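Local atomic coordinates of Rab5 protein, putative (PDB entry 3CLV), a protein that probably belongs to the Rab5 branch of the Ras family, with a P-loop nucleotide-binding fold, and is modelled here with guanosine-5'-diphosphate bound. Residues I23-R26 with D30-H33; R134-V139 with I166-K171; T183-K186 with N190-N193. One frame throughout, in Å; residues are numbered along the deposited sequence.

Interaction 1 of 3, residues I23-R26 with D30-H33; sequences IVLR and DTFH. With GDP (guanosine-5'-diphosphate), chain D.
Leu25 lays its CD2 methyl over one face of the His33 imidazole, 3.6 Å from the ring centroid. The approach is 12° off the ring normal, a clear CH-pi contact. Leu25 belongs to helix 20-29, which follows the phosphate loop in the P-loop fold of the Ras family. The segment 30-33 is the loop that leaves this helix. Asp30 makes the break: its backbone is left-handed, with phi 49°. Its N gives Arg26 O only a weak hydrogen bond.

The loop then turns back past Leu25 and Arg26, near the end of the helix. Leu25 CG sits 3.4 Å from Thr31 O, and Leu25 CD2 also meets Thr31 CG2 at 3.7 Å. The same methyl thus touches both Thr31 CG2 and the histidine ring. Thr31 OG1 is bonded elsewhere, to Lys29 O.

Arg26 ties the loop down by charge. Its chain bends at chi2 and chi3, which brings the guanidinium back over the loop. Arg26 NH2 forms a salt bridge with Asp30 OD1 at 2.9 Å. The two flat groups are turned 57° apart, and OD1 is reached from above the carboxylate plane. The guanidinium lies with one face over the Thr31 backbone. Beyond it, Arg26 and Ile23 also pack on helix 191-206.

Phe32 and His33 reach the nucleotide. Phe32 CZ lies 3.3 Å from GDP O2'. The same ribose hydroxyl donates a hydrogen bond to the backbone His33 O, with O2' and O 2.7 Å apart.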
ATOM      1  N   ILE A  23       1.911 -17.522 -11.731  1.00 15.07           N
ATOM      2  CA  ILE A  23       1.442 -17.942 -10.408  1.00 14.72           C
ATOM      3  C   ILE A  23       0.054 -17.354 -10.121  1.00 14.94           C
ATOM      4  O   ILE A  23      -0.840 -18.064  -9.658  1.00 14.45           O
ATOM      5  CB  ILE A  23       2.464 -17.569  -9.295  1.00 15.20           C
ATOM      6  CG1 ILE A  23       3.742 -18.386  -9.458  1.00 15.04           C
ATOM      7  CG2 ILE A  23       1.861 -17.765  -7.871  1.00 15.39           C
ATOM      8  CD1 ILE A  23       4.934 -17.847  -8.630  1.00 14.35           C
ATOM      9  N   VAL A  24      -0.129 -16.058 -10.388  1.00 14.49           N
ATOM     10  CA  VAL A  24      -1.424 -15.408 -10.189  1.00 15.55           C
ATOM     11  C   VAL A  24      -2.522 -16.008 -11.102  1.00 15.93           C
ATOM     12  O   VAL A  24      -3.641 -16.229 -10.661  1.00 16.31           O
ATOM     13  CB  VAL A  24      -1.333 -13.863 -10.372  1.00 14.74           C
ATOM     14  CG1 VAL A  24      -2.740 -13.201 -10.533  1.00 15.75           C
ATOM     15  CG2 VAL A  24      -0.547 -13.235  -9.226  1.00 15.44           C
ATOM     16  N   LEU A  25      -2.199 -16.259 -12.368  1.00 16.43           N
ATOM     17  CA  LEU A  25      -3.215 -16.787 -13.277  1.00 16.35           C
ATOM     18  C   LEU A  25      -3.681 -18.200 -12.889  1.00 16.81           C
ATOM     19  O   LEU A  25      -4.883 -18.517 -12.939  1.00 16.86           O
ATOM     20  CB  LEU A  25      -2.710 -16.763 -14.717  1.00 16.49           C
ATOM     21  CG  LEU A  25      -3.793 -17.078 -15.755  1.00 15.66           C
ATOM     22  CD1 LEU A  25      -4.844 -15.952 -15.779  1.00 17.75           C
ATOM     23  CD2 LEU A  25      -3.149 -17.263 -17.102  1.00 17.18           C
ATOM     24  N   ARG A  26      -2.718 -19.038 -12.517  1.00 17.88           N
ATOM     25  CA  ARG A  26      -2.960 -20.416 -12.097  1.00 18.50           C
ATOM     26  C   ARG A  26      -3.739 -20.382 -10.789  1.00 18.93           C
ATOM     27  O   ARG A  26      -4.744 -21.071 -10.646  1.00 19.09           O
ATOM     28  CB  ARG A  26      -1.620 -21.137 -11.919  1.00 18.65           C
ATOM     29  CG  ARG A  26      -1.693 -22.587 -11.506  1.00 21.12           C
ATOM     30  CD  ARG A  26      -1.586 -23.447 -12.752  1.00 26.98           C
ATOM     31  NE  ARG A  26      -2.881 -23.907 -13.162  1.00 29.05           N
ATOM     32  CZ  ARG A  26      -3.111 -24.696 -14.202  1.00 29.03           C
ATOM     33  NH1 ARG A  26      -2.121 -25.108 -14.996  1.00 30.39           N
ATOM     34  NH2 ARG A  26      -4.349 -25.059 -14.438  1.00 28.79           N
ATOM     35  N   ASP A  30      -7.047 -20.831 -12.584  1.00 22.77           N
ATOM     36  CA  ASP A  30      -6.687 -22.214 -12.895  1.00 22.64           C
ATOM     37  C   ASP A  30      -6.298 -22.393 -14.369  1.00 22.03           C
ATOM     38  O   ASP A  30      -6.756 -23.330 -15.042  1.00 20.25           O
ATOM     39  CB  ASP A  30      -7.817 -23.159 -12.472  1.00 23.45           C
ATOM     40  CG  ASP A  30      -7.376 -24.599 -12.387  1.00 25.36           C
ATOM     41  OD1 ASP A  30      -6.181 -24.865 -12.148  1.00 27.50           O
ATOM     42  OD2 ASP A  30      -8.250 -25.470 -12.574  1.00 30.64           O
ATOM     43  N   THR A  31      -5.456 -21.475 -14.850  1.00 20.82           N
ATOM     44  CA  THR A  31      -5.094 -21.363 -16.256  1.00 21.80           C
ATOM     45  C   THR A  31      -3.610 -21.061 -16.378  1.00 21.00           C
ATOM     46  O   THR A  31      -3.047 -20.361 -15.534  1.00 21.26           O
ATOM     47  CB  THR A  31      -5.887 -20.206 -16.950  1.00 22.48           C
ATOM     48  OG1 THR A  31      -7.246 -20.594 -17.088  1.00 24.59           O
ATOM     49  CG2 THR A  31      -5.347 -19.914 -18.347  1.00 23.90           C
ATOM     50  N   PHE A  32      -2.983 -21.587 -17.430  1.00 19.99           N
ATOM     51  CA  PHE A  32      -1.595 -21.268 -17.747  1.00 19.64           C
ATOM     52  C   PHE A  32      -1.428 -20.843 -19.207  1.00 19.99           C
ATOM     53  O   PHE A  32      -1.975 -21.492 -20.113  1.00 19.47           O
ATOM     54  CB  PHE A  32      -0.690 -22.463 -17.404  1.00 19.76           C
ATOM     55  CG  PHE A  32       0.753 -22.291 -17.826  1.00 19.75           C
ATOM     56  CD1 PHE A  32       1.653 -21.562 -17.038  1.00 19.13           C
ATOM     57  CD2 PHE A  32       1.216 -22.878 -18.995  1.00 19.13           C
ATOM     58  CE1 PHE A  32       2.986 -21.401 -17.446  1.00 17.55           C
ATOM     59  CE2 PHE A  32       2.550 -22.750 -19.389  1.00 16.72           C
ATOM     60  CZ  PHE A  32       3.434 -22.007 -18.607  1.00 19.58           C
ATOM     61  N   HIS A  33      -0.650 -19.774 -19.426  1.00 19.48           N
ATOM     62  CA  HIS A  33      -0.280 -19.324 -20.775  1.00 19.09           C
ATOM     63  C   HIS A  33       1.217 -19.484 -21.014  1.00 19.44           C
ATOM     64  O   HIS A  33       2.020 -18.924 -20.263  1.00 18.82           O
ATOM     65  CB  HIS A  33      -0.677 -17.849 -20.999  1.00 18.81           C
ATOM     66  CG  HIS A  33      -2.143 -17.575 -20.838  1.00 16.55           C
ATOM     67  ND1 HIS A  33      -2.632 -16.321 -20.547  1.00 16.25           N
ATOM     68  CD2 HIS A  33      -3.226 -18.388 -20.928  1.00 16.56           C
ATOM     69  CE1 HIS A  33      -3.948 -16.370 -20.468  1.00 16.72           C
ATOM     70  NE2 HIS A  33      -4.334 -17.614 -20.700  1.00 18.14           N
TER
HETATM   71  PB  GDP D 211       6.798 -12.722 -14.636  1.00 13.92           P
HETATM   72  O1B GDP D 211       5.427 -12.219 -14.319  1.00 13.89           O
HETATM   73  O2B GDP D 211       7.560 -11.721 -15.474  1.00 15.06           O
HETATM   74  O3B GDP D 211       7.609 -13.034 -13.404  1.00 16.60           O
HETATM   75  O3A GDP D 211       6.725 -14.123 -15.451  1.00 14.52           O
HETATM   76  PA  GDP D 211       5.507 -14.605 -16.411  1.00 14.47           P
HETATM   77  O1A GDP D 211       5.212 -13.548 -17.463  1.00 14.84           O
HETATM   78  O2A GDP D 211       4.308 -15.088 -15.655  1.00 15.27           O
HETATM   79  O5' GDP D 211       6.194 -15.858 -17.149  1.00 16.04           O
HETATM   80  C5' GDP D 211       7.346 -15.714 -17.988  1.00 14.39           C
HETATM   81  C4' GDP D 211       7.407 -16.928 -18.922  1.00 16.00           C
HETATM   82  O4' GDP D 211       7.669 -18.118 -18.174  1.00 15.48           O
HETATM   83  C3' GDP D 211       6.129 -17.202 -19.712  1.00 17.14           C
HETATM   84  O3' GDP D 211       6.573 -17.679 -20.988  1.00 17.66           O
HETATM   85  C2' GDP D 211       5.441 -18.344 -18.960  1.00 17.31           C
HETATM   86  O2' GDP D 211       4.621 -19.186 -19.782  1.00 17.69           O
HETATM   87  C1' GDP D 211       6.652 -19.097 -18.431  1.00 18.64           C
HETATM   88  N9  GDP D 211       6.373 -19.766 -17.156  1.00 19.53           N
HETATM   89  C8  GDP D 211       5.866 -19.192 -16.044  1.00 19.32           C
HETATM   90  N7  GDP D 211       5.753 -20.105 -15.060  1.00 20.06           N
HETATM   91  C5  GDP D 211       6.213 -21.280 -15.546  1.00 19.98           C
HETATM   92  C6  GDP D 211       6.383 -22.659 -15.030  1.00 20.26           C
HETATM   93  O6  GDP D 211       6.058 -22.930 -13.849  1.00 19.45           O
HETATM   94  N1  GDP D 211       6.905 -23.592 -15.870  1.00 19.90           N
HETATM   95  C2  GDP D 211       7.279 -23.318 -17.147  1.00 20.87           C
HETATM   96  N2  GDP D 211       7.799 -24.315 -17.907  1.00 19.39           N
HETATM   97  N3  GDP D 211       7.133 -22.072 -17.700  1.00 20.29           N
HETATM   98  C4  GDP D 211       6.624 -21.046 -16.942  1.00 19.16           C

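Interaction 2 of 3, residues R134-V139 with I166-K171; sequences RAKTWV and ILEVQK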
ATOM      1  N   ARG A 134      19.276 -12.510  -7.526  1.00 21.62           N
ATOM      2  CA  ARG A 134      18.414 -11.348  -7.269  1.00 21.40           C
ATOM      3  C   ARG A 134      17.431 -11.566  -6.114  1.00 20.27           C
ATOM      4  O   ARG A 134      17.203 -10.666  -5.304  1.00 19.90           O
ATOM      5  CB  ARG A 134      17.659 -10.937  -8.544  1.00 22.48           C
ATOM      6  CG  ARG A 134      18.502 -10.081  -9.511  1.00 26.85           C
ATOM      7  CD  ARG A 134      18.233  -8.575  -9.314  1.00 34.04           C
ATOM      8  NE  ARG A 134      18.052  -8.214  -7.906  1.00 38.71           N
ATOM      9  CZ  ARG A 134      17.732  -7.001  -7.454  1.00 41.32           C
ATOM     10  NH1 ARG A 134      17.558  -5.987  -8.295  1.00 41.69           N
ATOM     11  NH2 ARG A 134      17.583  -6.804  -6.147  1.00 42.20           N
ATOM     12  N   ALA A 135      16.834 -12.750  -6.052  1.00 19.65           N
ATOM     13  CA  ALA A 135      15.933 -13.098  -4.960  1.00 19.65           C
ATOM     14  C   ALA A 135      16.623 -12.970  -3.600  1.00 19.72           C
ATOM     15  O   ALA A 135      16.022 -12.467  -2.657  1.00 19.20           O
ATOM     16  CB  ALA A 135      15.370 -14.504  -5.142  1.00 19.17           C
ATOM     17  N   LYS A 136      17.882 -13.414  -3.509  1.00 19.61           N
ATOM     18  CA  LYS A 136      18.650 -13.317  -2.254  1.00 19.99           C
ATOM     19  C   LYS A 136      18.845 -11.867  -1.818  1.00 20.33           C
ATOM     20  O   LYS A 136      18.683 -11.547  -0.634  1.00 19.63           O
ATOM     21  CB  LYS A 136      20.004 -14.015  -2.380  1.00 20.15           C
ATOM     22  CG  LYS A 136      19.894 -15.532  -2.397  1.00 20.42           C
ATOM     23  CD  LYS A 136      21.247 -16.190  -2.191  1.00 21.49           C
ATOM     24  CE  LYS A 136      21.148 -17.689  -2.364  1.00 22.83           C
ATOM     25  NZ  LYS A 136      22.521 -18.301  -2.324  1.00 21.65           N
ATOM     26  N   THR A 137      19.200 -11.008  -2.779  1.00 20.43           N
ATOM     27  CA  THR A 137      19.329  -9.551  -2.555  1.00 21.00           C
ATOM     28  C   THR A 137      18.009  -8.979  -2.025  1.00 19.76           C
ATOM     29  O   THR A 137      18.000  -8.181  -1.077  1.00 19.79           O
ATOM     30  CB  THR A 137      19.764  -8.798  -3.851  1.00 21.01           C
ATOM     31  OG1 THR A 137      21.019  -9.314  -4.320  1.00 22.91           O
ATOM     32  CG2 THR A 137      19.903  -7.302  -3.608  1.00 21.78           C
ATOM     33  N   TRP A 138      16.893  -9.415  -2.603  1.00 18.96           N
ATOM     34  CA  TRP A 138      15.594  -8.923  -2.141  1.00 17.91           C
ATOM     35  C   TRP A 138      15.231  -9.392  -0.736  1.00 17.67           C
ATOM     36  O   TRP A 138      14.669  -8.615   0.048  1.00 17.22           O
ATOM     37  CB  TRP A 138      14.466  -9.268  -3.118  1.00 18.40           C
ATOM     38  CG  TRP A 138      14.427  -8.343  -4.296  1.00 18.72           C
ATOM     39  CD1 TRP A 138      14.477  -6.966  -4.277  1.00 19.81           C
ATOM     40  CD2 TRP A 138      14.302  -8.722  -5.662  1.00 19.40           C
ATOM     41  NE1 TRP A 138      14.419  -6.474  -5.563  1.00 18.11           N
ATOM     42  CE2 TRP A 138      14.314  -7.528  -6.433  1.00 20.27           C
ATOM     43  CE3 TRP A 138      14.205  -9.961  -6.318  1.00 18.75           C
ATOM     44  CZ2 TRP A 138      14.208  -7.535  -7.839  1.00 19.56           C
ATOM     45  CZ3 TRP A 138      14.107  -9.973  -7.710  1.00 20.49           C
ATOM     46  CH2 TRP A 138      14.110  -8.759  -8.458  1.00 20.48           C
ATOM     47  N   VAL A 139      15.549 -10.646  -0.429  1.00 16.99           N
ATOM     48  CA  VAL A 139      15.312 -11.190   0.912  1.00 17.32           C
ATOM     49  C   VAL A 139      16.060 -10.364   1.972  1.00 17.46           C
ATOM     50  O   VAL A 139      15.482  -9.997   2.999  1.00 17.41           O
ATOM     51  CB  VAL A 139      15.692 -12.683   1.006  1.00 17.41           C
ATOM     52  CG1 VAL A 139      15.792 -13.151   2.470  1.00 16.20           C
ATOM     53  CG2 VAL A 139      14.703 -13.573   0.188  1.00 16.49           C
ATOM     54  N   ILE A 166      19.016 -27.229  -5.363  1.00 31.01           N
ATOM     55  CA  ILE A 166      17.882 -27.098  -4.437  1.00 31.38           C
ATOM     56  C   ILE A 166      18.285 -27.179  -2.968  1.00 31.22           C
ATOM     57  O   ILE A 166      17.817 -26.384  -2.160  1.00 30.73           O
ATOM     58  CB  ILE A 166      16.755 -28.120  -4.731  1.00 31.60           C
ATOM     59  CG1 ILE A 166      15.981 -27.712  -5.991  1.00 32.61           C
ATOM     60  CG2 ILE A 166      15.799 -28.243  -3.544  1.00 32.03           C
ATOM     61  CD1 ILE A 166      15.421 -26.270  -5.965  1.00 32.74           C
ATOM     62  N   LEU A 167      19.165 -28.130  -2.636  1.00 30.92           N
ATOM     63  CA  LEU A 167      19.663 -28.283  -1.275  1.00 30.78           C
ATOM     64  C   LEU A 167      20.346 -27.021  -0.770  1.00 30.56           C
ATOM     65  O   LEU A 167      20.157 -26.638   0.392  1.00 30.19           O
ATOM     66  CB  LEU A 167      20.622 -29.476  -1.166  1.00 30.88           C
ATOM     67  CG  LEU A 167      20.099 -30.851  -0.741  1.00 31.81           C
ATOM     68  CD1 LEU A 167      18.658 -31.093  -1.175  1.00 33.59           C
ATOM     69  CD2 LEU A 167      21.038 -31.955  -1.271  1.00 31.84           C
ATOM     70  N   GLU A 168      21.148 -26.385  -1.629  1.00 29.48           N
ATOM     71  CA  GLU A 168      21.745 -25.105  -1.265  1.00 29.64           C
ATOM     72  C   GLU A 168      20.642 -24.067  -1.002  1.00 28.74           C
ATOM     73  O   GLU A 168      20.741 -23.261  -0.066  1.00 27.71           O
ATOM     74  CB  GLU A 168      22.724 -24.616  -2.343  1.00 30.00           C
ATOM     75  CG  GLU A 168      23.485 -23.340  -1.972  1.00 32.67           C
ATOM     76  CD  GLU A 168      22.670 -22.073  -2.187  1.00 35.96           C
ATOM     77  OE1 GLU A 168      21.910 -22.006  -3.190  1.00 36.62           O
ATOM     78  OE2 GLU A 168      22.798 -21.146  -1.350  1.00 36.20           O
ATOM     79  N   VAL A 169      19.615 -24.083  -1.856  1.00 28.52           N
ATOM     80  CA  VAL A 169      18.495 -23.140  -1.744  1.00 28.11           C
ATOM     81  C   VAL A 169      17.705 -23.367  -0.451  1.00 28.18           C
ATOM     82  O   VAL A 169      17.440 -22.418   0.281  1.00 28.26           O
ATOM     83  CB  VAL A 169      17.552 -23.181  -2.970  1.00 28.18           C
ATOM     84  CG1 VAL A 169      16.448 -22.136  -2.817  1.00 26.70           C
ATOM     85  CG2 VAL A 169      18.335 -22.916  -4.253  1.00 27.58           C
ATOM     86  N   GLN A 170      17.345 -24.619  -0.184  1.00 28.71           N
ATOM     87  CA  GLN A 170      16.742 -25.015   1.105  1.00 28.97           C
ATOM     88  C   GLN A 170      17.603 -24.639   2.304  1.00 28.98           C
ATOM     89  O   GLN A 170      17.087 -24.141   3.303  1.00 28.87           O
ATOM     90  CB  GLN A 170      16.471 -26.512   1.132  1.00 29.69           C
ATOM     91  CG  GLN A 170      15.318 -26.951   0.252  1.00 30.97           C
ATOM     92  CD  GLN A 170      15.097 -28.447   0.310  1.00 35.05           C
ATOM     93  OE1 GLN A 170      16.020 -29.230   0.056  1.00 37.26           O
ATOM     94  NE2 GLN A 170      13.874 -28.858   0.648  1.00 35.82           N
ATOM     95  N   LYS A 171      18.916 -24.851   2.207  1.00 28.61           N
ATOM     96  CA  LYS A 171      19.812 -24.431   3.290  1.00 28.12           C
ATOM     97  C   LYS A 171      19.769 -22.923   3.472  1.00 27.74           C
ATOM     98  O   LYS A 171      19.677 -22.435   4.615  1.00 27.36           O
ATOM     99  CB  LYS A 171      21.251 -24.903   3.059  1.00 28.82           C
ATOM    100  CG  LYS A 171      22.174 -24.667   4.279  1.00 29.29           C
TER
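The helices that carry Lys136 and Glu168 run in broadly the same direction on one face of the central sheet. Their backbones stay well apart: the nearest CA atoms, those of Lys136 and Val169, are separated by 9.8 Å. Segment 134-139 is part of helix 129-145, and segment 166-171 opens helix 166-175. This is the layout of successive beta-alpha-beta crossovers in the Ras-like fold, where strand 149-155 comes between the two helices in the chain. Both segments keep regular helical bonds, such as Val139 N to Ala135 O.

Between the two segments one pair of side chains meets. Lys136 points across from its helix, with its chain extended beyond CG. Glu168 answers from the opposite direction. Its CG stands opposite the backbone N (chi1 -175°), and a bend at chi2 (-80°) turns the carboxylate toward the lysine. Lys136 NZ donates to Glu168 OE2 at 3.0 Å, a hydrogen bond within a salt bridge. The ammonium comes to the syn side of OE2, 28° out of the carboxylate plane. Glu168 OE1 stays 3.9 Å from Lys136 NZ, and one carboxylate oxygen does the gripping.

The apolar sides of the helices turn to other partners. Ala135 packs on Val122, while Val169 meets Phe124 and Phe180. Tyr172, one turn further along the second helix, touches both Lys136 and Val139.

The segments bury just 66 Å² between them, and both charged residues are partly exposed. Water probably weakens such a surface ion pair. The link is thus one charged bond at the surface, and the apolar contacts of Ala135 and Val169 lie with the sheet.

Interaction 3 of 3, residues T183-K186 with N190-N193; sequences TSAK and NIKN. With GDP (guanosine-5'-diphosphate), chain D.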
ATOM      1  N   THR A 183       7.563 -24.942  -6.946  1.00 17.84           N
ATOM      2  CA  THR A 183       6.291 -24.837  -7.665  1.00 16.90           C
ATOM      3  C   THR A 183       6.424 -24.960  -9.191  1.00 16.79           C
ATOM      4  O   THR A 183       7.507 -24.775  -9.764  1.00 16.37           O
ATOM      5  CB  THR A 183       5.545 -23.488  -7.353  1.00 17.24           C
ATOM      6  OG1 THR A 183       6.322 -22.390  -7.840  1.00 16.53           O
ATOM      7  CG2 THR A 183       5.279 -23.313  -5.859  1.00 16.22           C
ATOM      8  N   SER A 184       5.299 -25.281  -9.828  1.00 16.96           N
ATOM      9  CA  SER A 184       5.142 -25.106 -11.264  1.00 18.21           C
ATOM     10  C   SER A 184       3.797 -24.442 -11.536  1.00 17.71           C
ATOM     11  O   SER A 184       2.734 -24.997 -11.232  1.00 18.51           O
ATOM     12  CB  SER A 184       5.301 -26.435 -12.032  1.00 18.40           C
ATOM     13  OG  SER A 184       5.125 -26.236 -13.445  1.00 20.14           O
ATOM     14  N   ALA A 185       3.840 -23.221 -12.076  1.00 18.92           N
ATOM     15  CA  ALA A 185       2.626 -22.577 -12.604  1.00 19.09           C
ATOM     16  C   ALA A 185       2.083 -23.369 -13.790  1.00 19.41           C
ATOM     17  O   ALA A 185       0.878 -23.426 -14.001  1.00 20.03           O
ATOM     18  CB  ALA A 185       2.916 -21.134 -13.027  1.00 18.46           C
ATOM     19  N   LYS A 186       2.984 -23.967 -14.565  1.00 20.30           N
ATOM     20  CA  LYS A 186       2.597 -24.770 -15.742  1.00 20.69           C
ATOM     21  C   LYS A 186       1.714 -25.972 -15.367  1.00 21.23           C
ATOM     22  O   LYS A 186       0.627 -26.146 -15.921  1.00 20.75           O
ATOM     23  CB  LYS A 186       3.833 -25.176 -16.561  1.00 20.38           C
ATOM     24  CG  LYS A 186       3.506 -25.831 -17.936  1.00 21.02           C
ATOM     25  CD  LYS A 186       4.756 -26.142 -18.750  1.00 20.23           C
ATOM     26  CE  LYS A 186       4.437 -27.043 -19.961  1.00 22.58           C
ATOM     27  NZ  LYS A 186       5.660 -27.139 -20.826  1.00 26.06           N
ATOM     28  N   ASN A 190       1.866 -27.123  -6.291  1.00 20.48           N
ATOM     29  CA  ASN A 190       2.206 -26.338  -5.077  1.00 19.35           C
ATOM     30  C   ASN A 190       1.855 -24.846  -5.133  1.00 18.87           C
ATOM     31  O   ASN A 190       2.240 -24.075  -4.249  1.00 17.29           O
ATOM     32  CB  ASN A 190       3.692 -26.514  -4.692  1.00 19.75           C
ATOM     33  CG  ASN A 190       3.954 -27.791  -3.891  1.00 19.64           C
ATOM     34  OD1 ASN A 190       3.039 -28.392  -3.334  1.00 21.45           O
ATOM     35  ND2 ASN A 190       5.208 -28.188  -3.821  1.00 18.78           N
ATOM     36  N   ILE A 191       1.115 -24.448  -6.164  1.00 18.02           N
ATOM     37  CA  ILE A 191       0.709 -23.044  -6.313  1.00 17.97           C
ATOM     38  C   ILE A 191      -0.201 -22.583  -5.186  1.00 17.68           C
ATOM     39  O   ILE A 191       0.104 -21.579  -4.533  1.00 17.14           O
ATOM     40  CB  ILE A 191       0.096 -22.756  -7.713  1.00 18.38           C
ATOM     41  CG1 ILE A 191       1.123 -23.061  -8.814  1.00 17.17           C
ATOM     42  CG2 ILE A 191      -0.457 -21.303  -7.809  1.00 19.02           C
ATOM     43  CD1 ILE A 191       2.395 -22.163  -8.818  1.00 15.23           C
ATOM     44  N   LYS A 192      -1.294 -23.316  -4.942  1.00 17.75           N
ATOM     45  CA  LYS A 192      -2.192 -23.014  -3.827  1.00 18.79           C
ATOM     46  C   LYS A 192      -1.445 -23.145  -2.505  1.00 17.89           C
ATOM     47  O   LYS A 192      -1.687 -22.365  -1.570  1.00 17.54           O
ATOM     48  CB  LYS A 192      -3.431 -23.930  -3.814  1.00 19.18           C
ATOM     49  CG  LYS A 192      -4.468 -23.661  -4.916  1.00 19.49           C
ATOM     50  CD  LYS A 192      -5.677 -24.584  -4.652  1.00 21.40           C
ATOM     51  CE  LYS A 192      -6.266 -25.192  -5.915  1.00 26.73           C
ATOM     52  NZ  LYS A 192      -7.554 -24.504  -6.276  1.00 28.56           N
ATOM     53  N   ASN A 193      -0.515 -24.099  -2.456  1.00 17.49           N
ATOM     54  CA  ASN A 193       0.259 -24.384  -1.241  1.00 17.71           C
ATOM     55  C   ASN A 193       1.138 -23.196  -0.812  1.00 17.27           C
ATOM     56  O   ASN A 193       1.431 -23.027   0.366  1.00 16.17           O
ATOM     57  CB  ASN A 193       1.114 -25.650  -1.417  1.00 18.73           C
ATOM     58  CG  ASN A 193       0.309 -26.958  -1.279  1.00 23.26           C
ATOM     59  OD1 ASN A 193      -0.711 -27.017  -0.602  1.00 27.22           O
ATOM     60  ND2 ASN A 193       0.811 -28.022  -1.896  1.00 28.67           N
TER
HETATM   61  PB  GDP D 211       6.798 -12.722 -14.636  1.00 13.92           P
HETATM   62  O1B GDP D 211       5.427 -12.219 -14.319  1.00 13.89           O
HETATM   63  O2B GDP D 211       7.560 -11.721 -15.474  1.00 15.06           O
HETATM   64  O3B GDP D 211       7.609 -13.034 -13.404  1.00 16.60           O
HETATM   65  O3A GDP D 211       6.725 -14.123 -15.451  1.00 14.52           O
HETATM   66  PA  GDP D 211       5.507 -14.605 -16.411  1.00 14.47           P
HETATM   67  O1A GDP D 211       5.212 -13.548 -17.463  1.00 14.84           O
HETATM   68  O2A GDP D 211       4.308 -15.088 -15.655  1.00 15.27           O
HETATM   69  O5' GDP D 211       6.194 -15.858 -17.149  1.00 16.04           O
HETATM   70  C5' GDP D 211       7.346 -15.714 -17.988  1.00 14.39           C
HETATM   71  C4' GDP D 211       7.407 -16.928 -18.922  1.00 16.00           C
HETATM   72  O4' GDP D 211       7.669 -18.118 -18.174  1.00 15.48           O
HETATM   73  C3' GDP D 211       6.129 -17.202 -19.712  1.00 17.14           C
HETATM   74  O3' GDP D 211       6.573 -17.679 -20.988  1.00 17.66           O
HETATM   75  C2' GDP D 211       5.441 -18.344 -18.960  1.00 17.31           C
HETATM   76  O2' GDP D 211       4.621 -19.186 -19.782  1.00 17.69           O
HETATM   77  C1' GDP D 211       6.652 -19.097 -18.431  1.00 18.64           C
HETATM   78  N9  GDP D 211       6.373 -19.766 -17.156  1.00 19.53           N
HETATM   79  C8  GDP D 211       5.866 -19.192 -16.044  1.00 19.32           C
HETATM   80  N7  GDP D 211       5.753 -20.105 -15.060  1.00 20.06           N
HETATM   81  C5  GDP D 211       6.213 -21.280 -15.546  1.00 19.98           C
HETATM   82  C6  GDP D 211       6.383 -22.659 -15.030  1.00 20.26           C
HETATM   83  O6  GDP D 211       6.058 -22.930 -13.849  1.00 19.45           O
HETATM   84  N1  GDP D 211       6.905 -23.592 -15.870  1.00 19.90           N
HETATM   85  C2  GDP D 211       7.279 -23.318 -17.147  1.00 20.87           C
HETATM   86  N2  GDP D 211       7.799 -24.315 -17.907  1.00 19.39           N
HETATM   87  N3  GDP D 211       7.133 -22.072 -17.700  1.00 20.29           N
HETATM   88  C4  GDP D 211       6.624 -21.046 -16.942  1.00 19.16           C
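Asn190 takes up a left-handed backbone (phi 67°) just where it meets Thr183. Asn190 O lies 3.5 Å from Thr183 CG2. Segment 183-186 holds the Ser-Ala-Lys motif of Ras-family proteins, which borders the guanine. Segment 190-193 leads into helix 191-206.

Ile191 carries most of the apolar contact. Its CD1 rests 3.7 Å from Thr183 CB and equally far from Ala185 N. Its CG1 touches Ser184 O. Ile191 also packs on Ile23, Arg26 and Leu27 of helix 20-29.

Thr183 OG1 sits between its backbone N and carbonyl carbon (chi1 65°), where it bonds to Asn155 OD1. Ser184 OG is held by Asp158 OD2 and by Thr187 N.

Two backbone amides face the base. Ala185 N gives GDP O6 a weak hydrogen bond at 2.9 Å, and shares its N-H with Asn155 OD1. Lys186 N reaches the same O6 at 3.3 Å, also weakly. Lys186 CB lies 3.5 Å from GDP N1.

Asn193 in the helix reaches back to Asn190, just before it: Asn193 ND2 donates to Asn190 OD1 at 2.7 Å, and that oxygen lies in the plane of the Asn193 amide.

In the fold
The three contacts come one after another along the chain. Interactions 1 and 3 are neighbours, with centres 9 Å apart, and both touch GDP. Arg26 and Phe32 of interaction 1 pack against Ala185 and Lys186 of interaction 3. Helix 20-29 and helix 191-206 meet where Ile23 and Arg26 touch Ile191. Of the two contacts, one is bonded to the ribose hydroxyl, the other to the guanine O6. Interaction 2 stands apart. Its centre is 24 Å from that of interaction 1 and 18 Å from that of interaction 3. It joins helices 129-145 and 166-175 across the sheet from the other pair. Strand 179-183 ties the regions together, running from helix 166-175 into segment 183-186.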